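Local coordinates for protein activated BY transcription factor SSRB (Salmonella enterica, PDB 2WNW) that belongs to glycosyl hydrolase family 30, pairing a TIM-barrel domain with a beta-sandwich domain, and is also known as SrfJ, at residues N99-L109 / P147-N157; S388-V396 / V408-C419. All coordinates share one frame; numbering follows the deposited sequence.

In the fold
Contact 1 and contact 2 lie on opposite sides of the chain's centre, about 50 Å apart between their own centres, and hold different elements. Contact 1 joins two loops of the TIM barrel, those following strands 85-90 and 138-143, without a strand pairing; its middle is apolar and aromatic, with one amide pair toward an end. Contact 2 belongs to the beta sandwich and rests on the hairpin of strands 393-399 and 405-411, extended by salt bridges around the preceding turn. Both are partly buried, yet nine of the sixteen touching residues of contact 2 are buried against five of thirteen in contact 1. Charge pairing across the segments occurs in contact 2 alone.

Contact 1: residues N99-L109 / P147-N157; sequences NYAYVDSSADL and PAFMKTNNDMN
The backbones of 99-109 and 147-157 are mostly loop, with the start of helix 106-110 on one side and a 3-10 segment at 148-150 on the other, and form no strand pairing, drawing closest where the CA atoms of Ala101 and Pro147 are 5.5 Å apart. Phe149 has the largest share of the contact. Its CG sits between the backbone N and the carbonyl carbon (chi1 74°), which turns the ring toward the opening of helix 106-110. Ser106 N lies over one face, 3.6 Å from Phe149 CE2, together with the carbonyl carbon of Ser105, while CG of Met150 packs on the opposite face. At the edge come Val103 O and CD2 of Leu109. The helix that receives the ring is itself capped, since Asp108 N donates to Ser105 OG at 3.1 Å in an almost straight bond.

Around the ring, Val103 CG1 rests 3.8 Å from Pro147 CG, and the methyl CE of Met150, at the end of an extended chain, reaches Leu109 CD2 at 4.0 Å. Met150 and Val103 also touch Ile173, which extends this apolar patch onto helix 167-183. Ala101 CB packs on Pro147 CB, and beyond it Met156, bent at chi3, lays CE 3.4 Å from Tyr100 O.

At the far end Asn99 and Asn157 approach from opposite directions with amide planes 53° apart. Asn99 ND2 donates to a lone pair of Asn157 OD1 at 2.8 Å, and the return bond from Asn157 ND2 to Asn99 OD1 (2.9 Å) is weak. An Asx turn, Asp155 OD1 accepting from Asn157 N, braces the latter residue. A water bridges Asp104 O and Phe149 N, whereas Val103 O is buried with no polar partner; the two barrel loops are thus joined mainly by aromatic and apolar packing, with a twisted amide pair at one end.

Contact 2: residues S388-V396 / V408-C419; sequences SYDNLLEEV and VVYNRDVQERRC
Arg417 reaches across to Asp390, its NH1 and NH2 both gripping the single atom OD2 at 2.9 and 3.1 Å. They come from the same face of the carboxylate, while OD2 lies in the guanidinium plane. NH1 also donates to Tyr389 OH, 33° out of that plane, and this hydroxyl in turn donates a hydrogen bond to Arg418 O at 2.6 Å. The arginine chain, bent at chi2 and chi3, folds back so that NH2 also meets Asp413 OD2, completing a salt-bridge network. Asp390 is steadied by its Asx turn, in which OD1 accepts from Leu392 N.

Behind this, Leu393 packs CD2 on Asn411 CB at 3.8 Å and CD1 on Cys419 CB. The antiparallel hairpin sets the register: Glu394 and Tyr410 form a hydrogen-bonded pair, as do Val396 and Val408. Glu394 lies alongside Tyr410, its OE1 at the ring edge, while OE2 accepts from His315 of helix 305-322 and makes a long salt bridge, 3.8 Å, with Arg412 NH1. One arginine shared by two carboxylates would offset their mutual repulsion, tying the turn before the hairpin to the loop and strand after it.

Contact 1: residues N99-L109 / P147-N157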
loop_
_atom_site.group_PDB
_atom_site.type_symbol
_atom_site.label_atom_id
_atom_site.label_comp_id
_atom_site.label_asym_id
_atom_site.label_seq_id
_atom_site.Cartn_x
_atom_site.Cartn_y
_atom_site.Cartn_z
ATOM N N ASN A 99 -13.817 1.065 38.892
ATOM C CA ASN A 99 -14.182 -0.289 38.473
ATOM C C ASN A 99 -15.617 -0.598 38.877
ATOM O O ASN A 99 -16.087 -0.140 39.915
ATOM C CB ASN A 99 -13.277 -1.331 39.139
ATOM C CG ASN A 99 -11.823 -1.208 38.727
ATOM O OD1 ASN A 99 -11.455 -1.498 37.583
ATOM N ND2 ASN A 99 -10.985 -0.785 39.662
ATOM N N TYR A 100 -16.311 -1.375 38.051
ATOM C CA TYR A 100 -17.675 -1.796 38.358
ATOM C C TYR A 100 -18.027 -3.030 37.539
ATOM O O TYR A 100 -17.590 -3.174 36.395
ATOM C CB TYR A 100 -18.695 -0.662 38.120
ATOM C CG TYR A 100 -18.904 -0.220 36.685
ATOM C CD1 TYR A 100 -19.706 -0.957 35.810
ATOM C CD2 TYR A 100 -18.306 0.943 36.206
ATOM C CE1 TYR A 100 -19.904 -0.545 34.491
ATOM C CE2 TYR A 100 -18.495 1.363 34.889
ATOM C CZ TYR A 100 -19.291 0.615 34.037
ATOM O OH TYR A 100 -19.445 1.019 32.727
ATOM N N ALA A 101 -18.785 -3.937 38.150
ATOM C CA ALA A 101 -19.203 -5.172 37.491
ATOM C C ALA A 101 -20.689 -5.378 37.748
ATOM O O ALA A 101 -21.258 -4.764 38.649
ATOM C CB ALA A 101 -18.405 -6.354 38.030
ATOM N N TYR A 102 -21.315 -6.252 36.966
ATOM C CA TYR A 102 -22.745 -6.511 37.110
ATOM C C TYR A 102 -23.063 -7.474 38.254
ATOM O O TYR A 102 -24.213 -7.604 38.668
ATOM C CB TYR A 102 -23.289 -7.026 35.778
ATOM C CG TYR A 102 -23.007 -6.065 34.641
ATOM C CD1 TYR A 102 -22.587 -6.528 33.395
ATOM C CD2 TYR A 102 -23.152 -4.688 34.816
ATOM C CE1 TYR A 102 -22.314 -5.644 32.351
ATOM C CE2 TYR A 102 -22.885 -3.792 33.778
ATOM C CZ TYR A 102 -22.466 -4.279 32.549
ATOM O OH TYR A 102 -22.204 -3.408 31.515
ATOM N N VAL A 103 -22.032 -8.143 38.757
ATOM C CA VAL A 103 -22.163 -9.066 39.883
ATOM C C VAL A 103 -20.812 -9.017 40.603
ATOM O O VAL A 103 -19.764 -9.076 39.962
ATOM C CB VAL A 103 -22.489 -10.510 39.409
ATOM C CG1 VAL A 103 -21.349 -11.071 38.578
ATOM C CG2 VAL A 103 -22.757 -11.397 40.615
ATOM N N ASP A 104 -20.828 -8.905 41.928
ATOM C CA ASP A 104 -19.578 -8.783 42.673
ATOM C C ASP A 104 -19.112 -9.942 43.542
ATOM O O ASP A 104 -17.989 -9.917 44.047
ATOM C CB ASP A 104 -19.626 -7.518 43.524
ATOM C CG ASP A 104 -19.798 -6.269 42.688
ATOM O OD1 ASP A 104 -18.896 -5.973 41.874
ATOM O OD2 ASP A 104 -20.838 -5.591 42.839
ATOM N N SER A 105 -19.956 -10.950 43.731
ATOM C CA SER A 105 -19.562 -12.094 44.542
ATOM C C SER A 105 -20.185 -13.367 44.002
ATOM O O SER A 105 -21.184 -13.320 43.284
ATOM C CB SER A 105 -20.000 -11.904 45.996
ATOM O OG SER A 105 -21.412 -11.975 46.118
ATOM N N SER A 106 -19.597 -14.502 44.358
ATOM C CA SER A 106 -20.107 -15.793 43.919
ATOM C C SER A 106 -21.504 -16.003 44.496
ATOM O O SER A 106 -22.362 -16.621 43.862
ATOM C CB SER A 106 -19.180 -16.913 44.392
ATOM O OG SER A 106 -19.028 -16.872 45.800
ATOM N N ALA A 107 -21.731 -15.478 45.698
ATOM C CA ALA A 107 -23.029 -15.618 46.346
ATOM C C ALA A 107 -24.114 -14.909 45.541
ATOM O O ALA A 107 -25.162 -15.489 45.262
ATOM C CB ALA A 107 -22.974 -15.061 47.761
ATOM N N ASP A 108 -23.866 -13.657 45.167
ATOM C CA ASP A 108 -24.844 -12.907 44.388
ATOM C C ASP A 108 -25.062 -13.596 43.045
ATOM O O ASP A 108 -26.179 -13.623 42.525
ATOM C CB ASP A 108 -24.380 -11.460 44.167
ATOM C CG ASP A 108 -24.354 -10.650 45.452
ATOM O OD1 ASP A 108 -25.038 -11.044 46.418
ATOM O OD2 ASP A 108 -23.664 -9.610 45.498
ATOM N N LEU A 109 -23.990 -14.153 42.486
ATOM C CA LEU A 109 -24.080 -14.854 41.210
ATOM C C LEU A 109 -25.026 -16.041 41.365
ATOM O O LEU A 109 -25.967 -16.208 40.592
ATOM C CB LEU A 109 -22.702 -15.361 40.777
ATOM C CG LEU A 109 -22.693 -16.249 39.528
ATOM C CD1 LEU A 109 -23.146 -15.439 38.325
ATOM C CD2 LEU A 109 -21.302 -16.815 39.298
ATOM N N PRO A 147 -15.838 -9.935 36.161
ATOM C CA PRO A 147 -15.843 -9.509 37.567
ATOM C C PRO A 147 -14.569 -10.020 38.243
ATOM O O PRO A 147 -14.030 -11.051 37.843
ATOM C CB PRO A 147 -17.098 -10.176 38.130
ATOM C CG PRO A 147 -18.001 -10.282 36.921
ATOM C CD PRO A 147 -17.043 -10.720 35.838
ATOM N N ALA A 148 -14.100 -9.309 39.265
ATOM C CA ALA A 148 -12.879 -9.691 39.967
ATOM C C ALA A 148 -12.838 -11.135 40.465
ATOM O O ALA A 148 -11.856 -11.842 40.229
ATOM C CB ALA A 148 -12.623 -8.736 41.136
ATOM N N PHE A 149 -13.894 -11.581 41.140
ATOM C CA PHE A 149 -13.905 -12.940 41.676
ATOM C C PHE A 149 -13.854 -14.046 40.628
ATOM O O PHE A 149 -13.605 -15.203 40.964
ATOM C CB PHE A 149 -15.111 -13.162 42.606
ATOM C CG PHE A 149 -16.430 -13.291 41.895
ATOM C CD1 PHE A 149 -17.114 -12.165 41.448
ATOM C CD2 PHE A 149 -17.003 -14.547 41.699
ATOM C CE1 PHE A 149 -18.357 -12.284 40.818
ATOM C CE2 PHE A 149 -18.243 -14.677 41.069
ATOM C CZ PHE A 149 -18.921 -13.543 40.629
ATOM N N MET A 150 -14.077 -13.696 39.363
ATOM C CA MET A 150 -14.037 -14.684 38.289
ATOM C C MET A 150 -12.646 -14.795 37.666
ATOM O O MET A 150 -12.439 -15.581 36.742
ATOM C CB MET A 150 -15.043 -14.328 37.189
ATOM C CG MET A 150 -16.501 -14.487 37.580
ATOM S SD MET A 150 -17.578 -14.448 36.126
ATOM C CE MET A 150 -19.175 -14.367 36.905
ATOM N N LYS A 151 -11.698 -14.021 38.184
ATOM C CA LYS A 151 -10.342 -14.012 37.646
ATOM C C LYS A 151 -9.283 -14.619 38.560
ATOM O O LYS A 151 -9.457 -14.703 39.778
ATOM C CB LYS A 151 -9.951 -12.574 37.293
ATOM C CG LYS A 151 -10.965 -11.880 36.391
ATOM C CD LYS A 151 -10.647 -10.410 36.196
ATOM C CE LYS A 151 -9.326 -10.208 35.467
ATOM N NZ LYS A 151 -8.965 -8.766 35.429
ATOM N N THR A 152 -8.178 -15.034 37.950
ATOM C CA THR A 152 -7.065 -15.642 38.671
ATOM C C THR A 152 -6.375 -14.676 39.629
ATOM O O THR A 152 -5.728 -15.106 40.591
ATOM C CB THR A 152 -6.008 -16.179 37.686
ATOM O OG1 THR A 152 -5.600 -15.124 36.804
ATOM C CG2 THR A 152 -6.579 -17.320 36.867
ATOM N N ASN A 153 -6.515 -13.376 39.376
ATOM C CA ASN A 153 -5.882 -12.365 40.221
ATOM C C ASN A 153 -6.861 -11.625 41.133
ATOM O O ASN A 153 -6.471 -10.698 41.845
ATOM C CB ASN A 153 -5.127 -11.355 39.345
ATOM C CG ASN A 153 -6.056 -10.514 38.490
ATOM O OD1 ASN A 153 -7.121 -10.973 38.081
ATOM N ND2 ASN A 153 -5.651 -9.278 38.208
ATOM N N ASN A 154 -8.130 -12.024 41.101
ATOM C CA ASN A 154 -9.151 -11.406 41.945
ATOM C C ASN A 154 -9.128 -9.874 41.867
ATOM O O ASN A 154 -9.271 -9.187 42.880
ATOM C CB ASN A 154 -8.945 -11.875 43.394
ATOM C CG ASN A 154 -10.051 -11.426 44.324
ATOM O OD1 ASN A 154 -11.233 -11.511 43.991
ATOM N ND2 ASN A 154 -9.671 -10.958 45.512
ATOM N N ASP A 155 -8.971 -9.342 40.657
ATOM C CA ASP A 155 -8.910 -7.890 40.462
ATOM C C ASP A 155 -9.255 -7.572 39.012
ATOM O O ASP A 155 -8.722 -8.202 38.103
ATOM C CB ASP A 155 -7.487 -7.406 40.760
ATOM C CG ASP A 155 -7.365 -5.885 40.835
ATOM O OD1 ASP A 155 -8.284 -5.154 40.410
ATOM O OD2 ASP A 155 -6.315 -5.418 41.323
ATOM N N MET A 156 -10.139 -6.603 38.791
ATOM C CA MET A 156 -10.493 -6.234 37.421
ATOM C C MET A 156 -9.297 -5.577 36.728
ATOM O O MET A 156 -9.162 -5.651 35.504
ATOM C CB MET A 156 -11.696 -5.287 37.411
ATOM C CG MET A 156 -13.006 -5.969 37.779
ATOM S SD MET A 156 -14.420 -4.888 37.624
ATOM C CE MET A 156 -14.689 -4.908 35.837
ATOM N N ASN A 157 -8.426 -4.948 37.516
ATOM C CA ASN A 157 -7.233 -4.293 36.979
ATOM C C ASN A 157 -6.023 -5.226 37.047
ATOM O O ASN A 157 -6.052 -6.258 37.719
ATOM C CB ASN A 157 -6.878 -3.037 37.786
ATOM C CG ASN A 157 -8.063 -2.137 38.041
ATOM O OD1 ASN A 157 -8.482 -1.958 39.189
ATOM N ND2 ASN A 157 -8.609 -1.559 36.981
HETATM O O HOH W 1 -15.546 -9.378 42.573
#

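Contact 2: residues S388-V396 / V408-C419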
loop_
_atom_site.group_PDB
_atom_site.type_symbol
_atom_site.label_atom_id
_atom_site.label_comp_id
_atom_site.label_asym_id
_atom_site.label_seq_id
_atom_site.Cartn_x
_atom_site.Cartn_y
_atom_site.Cartn_z
ATOM N N SER A 388 -2.615 6.847 -6.676
ATOM C CA SER A 388 -2.058 8.191 -6.627
ATOM C C SER A 388 -0.645 8.245 -7.184
ATOM O O SER A 388 0.160 7.337 -6.958
ATOM C CB SER A 388 -2.041 8.704 -5.187
ATOM O OG SER A 388 -1.382 9.957 -5.115
ATOM N N TYR A 389 -0.347 9.330 -7.891
ATOM C CA TYR A 389 0.967 9.527 -8.486
ATOM C C TYR A 389 2.045 9.788 -7.436
ATOM O O TYR A 389 3.237 9.655 -7.717
ATOM C CB TYR A 389 0.914 10.703 -9.470
ATOM C CG TYR A 389 0.985 12.086 -8.841
ATOM C CD1 TYR A 389 2.196 12.781 -8.775
ATOM C CD2 TYR A 389 -0.160 12.717 -8.354
ATOM C CE1 TYR A 389 2.265 14.071 -8.250
ATOM C CE2 TYR A 389 -0.102 14.013 -7.821
ATOM C CZ TYR A 389 1.114 14.682 -7.779
ATOM O OH TYR A 389 1.174 15.967 -7.299
ATOM N N ASP A 390 1.618 10.145 -6.226
ATOM C CA ASP A 390 2.543 10.467 -5.138
ATOM C C ASP A 390 1.929 10.029 -3.805
ATOM O O ASP A 390 0.864 10.509 -3.422
ATOM C CB ASP A 390 2.793 11.984 -5.128
ATOM C CG ASP A 390 3.894 12.408 -4.167
ATOM O OD1 ASP A 390 4.072 11.766 -3.108
ATOM O OD2 ASP A 390 4.574 13.418 -4.464
ATOM N N ASN A 391 2.611 9.125 -3.105
ATOM C CA ASN A 391 2.134 8.613 -1.820
ATOM C C ASN A 391 1.926 9.666 -0.732
ATOM O O ASN A 391 1.285 9.380 0.280
ATOM C CB ASN A 391 3.089 7.532 -1.293
ATOM C CG ASN A 391 2.791 6.158 -1.864
ATOM O OD1 ASN A 391 2.016 6.017 -2.816
ATOM N ND2 ASN A 391 3.413 5.133 -1.287
ATOM N N LEU A 392 2.475 10.865 -0.916
ATOM C CA LEU A 392 2.298 11.926 0.073
ATOM C C LEU A 392 0.883 12.470 -0.061
ATOM O O LEU A 392 0.348 13.083 0.862
ATOM C CB LEU A 392 3.325 13.045 -0.125
ATOM C CG LEU A 392 4.781 12.688 0.187
ATOM C CD1 LEU A 392 5.642 13.933 0.049
ATOM C CD2 LEU A 392 4.897 12.127 1.602
ATOM N N LEU A 393 0.287 12.264 -1.231
ATOM C CA LEU A 393 -1.098 12.664 -1.448
ATOM C C LEU A 393 -1.879 11.388 -1.151
ATOM O O LEU A 393 -2.091 10.548 -2.027
ATOM C CB LEU A 393 -1.324 13.119 -2.895
ATOM C CG LEU A 393 -0.930 14.573 -3.167
ATOM C CD1 LEU A 393 -1.000 14.868 -4.658
ATOM C CD2 LEU A 393 -1.862 15.497 -2.388
ATOM N N GLU A 394 -2.263 11.233 0.112
ATOM C CA GLU A 394 -3.000 10.063 0.567
ATOM C C GLU A 394 -4.434 10.140 0.080
ATOM O O GLU A 394 -5.058 11.197 0.129
ATOM C CB GLU A 394 -2.955 9.986 2.097
ATOM C CG GLU A 394 -1.536 9.841 2.651
ATOM C CD GLU A 394 -1.505 9.706 4.164
ATOM O OE1 GLU A 394 -2.487 9.198 4.740
ATOM O OE2 GLU A 394 -0.498 10.096 4.779
ATOM N N GLU A 395 -4.961 9.016 -0.387
ATOM C CA GLU A 395 -6.317 9.009 -0.906
ATOM C C GLU A 395 -6.995 7.651 -0.869
ATOM O O GLU A 395 -6.342 6.611 -0.935
ATOM C CB GLU A 395 -6.304 9.517 -2.351
ATOM C CG GLU A 395 -5.419 8.702 -3.313
ATOM C CD GLU A 395 -6.045 7.379 -3.731
ATOM O OE1 GLU A 395 -7.288 7.322 -3.833
ATOM O OE2 GLU A 395 -5.302 6.399 -3.978
ATOM N N VAL A 396 -8.320 7.676 -0.758
ATOM C CA VAL A 396 -9.120 6.457 -0.771
ATOM C C VAL A 396 -10.521 6.846 -1.225
ATOM O O VAL A 396 -11.041 7.886 -0.824
ATOM C CB VAL A 396 -9.172 5.768 0.617
ATOM C CG1 VAL A 396 -9.858 6.659 1.639
ATOM C CG2 VAL A 396 -9.887 4.421 0.497
ATOM N N VAL A 408 -11.661 10.754 -0.826
ATOM C CA VAL A 408 -11.025 11.526 0.237
ATOM C C VAL A 408 -9.549 11.684 -0.129
ATOM O O VAL A 408 -8.883 10.704 -0.460
ATOM C CB VAL A 408 -11.118 10.802 1.605
ATOM C CG1 VAL A 408 -10.425 11.629 2.675
ATOM C CG2 VAL A 408 -12.574 10.574 1.979
ATOM N N VAL A 409 -9.052 12.916 -0.091
ATOM C CA VAL A 409 -7.654 13.188 -0.410
ATOM C C VAL A 409 -7.062 14.031 0.709
ATOM O O VAL A 409 -7.654 15.028 1.127
ATOM C CB VAL A 409 -7.500 13.963 -1.747
ATOM C CG1 VAL A 409 -6.016 14.194 -2.043
ATOM C CG2 VAL A 409 -8.149 13.184 -2.887
ATOM N N TYR A 410 -5.892 13.621 1.188
ATOM C CA TYR A 410 -5.198 14.310 2.269
ATOM C C TYR A 410 -3.742 14.550 1.871
ATOM O O TYR A 410 -3.020 13.612 1.517
ATOM C CB TYR A 410 -5.268 13.455 3.544
ATOM C CG TYR A 410 -4.240 13.801 4.602
ATOM C CD1 TYR A 410 -3.407 12.812 5.133
ATOM C CD2 TYR A 410 -4.088 15.108 5.063
ATOM C CE1 TYR A 410 -2.448 13.119 6.095
ATOM C CE2 TYR A 410 -3.132 15.426 6.026
ATOM C CZ TYR A 410 -2.316 14.428 6.535
ATOM O OH TYR A 410 -1.365 14.739 7.476
ATOM N N ASN A 411 -3.322 15.808 1.919
ATOM C CA ASN A 411 -1.955 16.177 1.563
ATOM C C ASN A 411 -1.075 16.267 2.810
ATOM O O ASN A 411 -1.149 17.246 3.554
ATOM C CB ASN A 411 -1.954 17.526 0.826
ATOM C CG ASN A 411 -0.553 18.047 0.577
ATOM O OD1 ASN A 411 0.398 17.269 0.510
ATOM N ND2 ASN A 411 -0.417 19.368 0.428
ATOM N N ARG A 412 -0.235 15.257 3.036
ATOM C CA ARG A 412 0.629 15.272 4.214
ATOM C C ARG A 412 1.926 16.043 3.986
ATOM O O ARG A 412 2.714 16.223 4.913
ATOM C CB ARG A 412 0.955 13.840 4.680
ATOM C CG ARG A 412 1.906 13.071 3.780
ATOM C CD ARG A 412 2.235 11.697 4.356
ATOM N NE ARG A 412 2.917 11.782 5.648
ATOM C CZ ARG A 412 3.277 10.724 6.372
ATOM N NH1 ARG A 412 3.021 9.499 5.932
ATOM N NH2 ARG A 412 3.886 10.888 7.536
ATOM N N ASP A 413 2.142 16.506 2.757
ATOM C CA ASP A 413 3.348 17.262 2.430
ATOM C C ASP A 413 3.279 18.595 3.174
ATOM O O ASP A 413 2.201 19.023 3.596
ATOM C CB ASP A 413 3.429 17.518 0.918
ATOM C CG ASP A 413 4.859 17.733 0.424
ATOM O OD1 ASP A 413 5.761 17.988 1.253
ATOM O OD2 ASP A 413 5.079 17.649 -0.805
ATOM N N VAL A 414 4.425 19.248 3.327
ATOM C CA VAL A 414 4.493 20.532 4.015
ATOM C C VAL A 414 4.367 21.674 3.013
ATOM O O VAL A 414 4.540 22.843 3.361
ATOM C CB VAL A 414 5.823 20.683 4.778
ATOM C CG1 VAL A 414 5.912 19.633 5.882
ATOM C CG2 VAL A 414 6.988 20.545 3.813
ATOM N N GLN A 415 4.079 21.322 1.764
ATOM C CA GLN A 415 3.913 22.308 0.701
ATOM C C GLN A 415 2.552 22.112 0.064
ATOM O O GLN A 415 1.948 21.045 0.177
ATOM C CB GLN A 415 4.944 22.114 -0.407
ATOM C CG GLN A 415 6.388 22.190 -0.009
ATOM C CD GLN A 415 7.281 21.946 -1.204
ATOM O OE1 GLN A 415 7.157 22.623 -2.227
ATOM N NE2 GLN A 415 8.181 20.974 -1.091
ATOM N N GLU A 416 2.079 23.146 -0.617
ATOM C CA GLU A 416 0.815 23.069 -1.326
ATOM C C GLU A 416 1.061 22.048 -2.436
ATOM O O GLU A 416 2.135 22.036 -3.035
ATOM C CB GLU A 416 0.484 24.432 -1.926
ATOM C CG GLU A 416 -0.776 24.470 -2.754
ATOM C CD GLU A 416 -0.951 25.807 -3.453
ATOM O OE1 GLU A 416 -0.129 26.129 -4.336
ATOM O OE2 GLU A 416 -1.900 26.537 -3.114
ATOM N N ARG A 417 0.087 21.183 -2.701
ATOM C CA ARG A 417 0.249 20.176 -3.747
ATOM C C ARG A 417 -0.942 20.135 -4.694
ATOM O O ARG A 417 -2.054 20.512 -4.324
ATOM C CB ARG A 417 0.460 18.788 -3.129
ATOM C CG ARG A 417 1.762 18.639 -2.336
ATOM C CD ARG A 417 2.985 18.864 -3.219
ATOM N NE ARG A 417 3.011 17.944 -4.355
ATOM C CZ ARG A 417 3.445 16.688 -4.299
ATOM N NH1 ARG A 417 3.419 15.933 -5.389
ATOM N NH2 ARG A 417 3.922 16.192 -3.164
ATOM N N ARG A 418 -0.696 19.682 -5.918
ATOM C CA ARG A 418 -1.742 19.591 -6.928
ATOM C C ARG A 418 -1.954 18.165 -7.392
ATOM O O ARG A 418 -1.049 17.335 -7.336
ATOM C CB ARG A 418 -1.381 20.427 -8.153
ATOM C CG ARG A 418 -1.346 21.918 -7.933
ATOM C CD ARG A 418 -0.881 22.580 -9.209
ATOM N NE ARG A 418 0.463 22.129 -9.562
ATOM C CZ ARG A 418 0.845 21.783 -10.788
ATOM N NH1 ARG A 418 -0.016 21.831 -11.797
ATOM N NH2 ARG A 418 2.095 21.388 -11.002
ATOM N N CYS A 419 -3.161 17.893 -7.867
ATOM C CA CYS A 419 -3.486 16.578 -8.385
ATOM C C CYS A 419 -4.684 16.711 -9.300
ATOM O O CYS A 419 -5.430 17.688 -9.230
ATOM C CB CYS A 419 -3.802 15.603 -7.248
ATOM S SG CYS A 419 -5.314 15.944 -6.326
HETATM O O HOH W 2 2.097 19.178 -6.730
#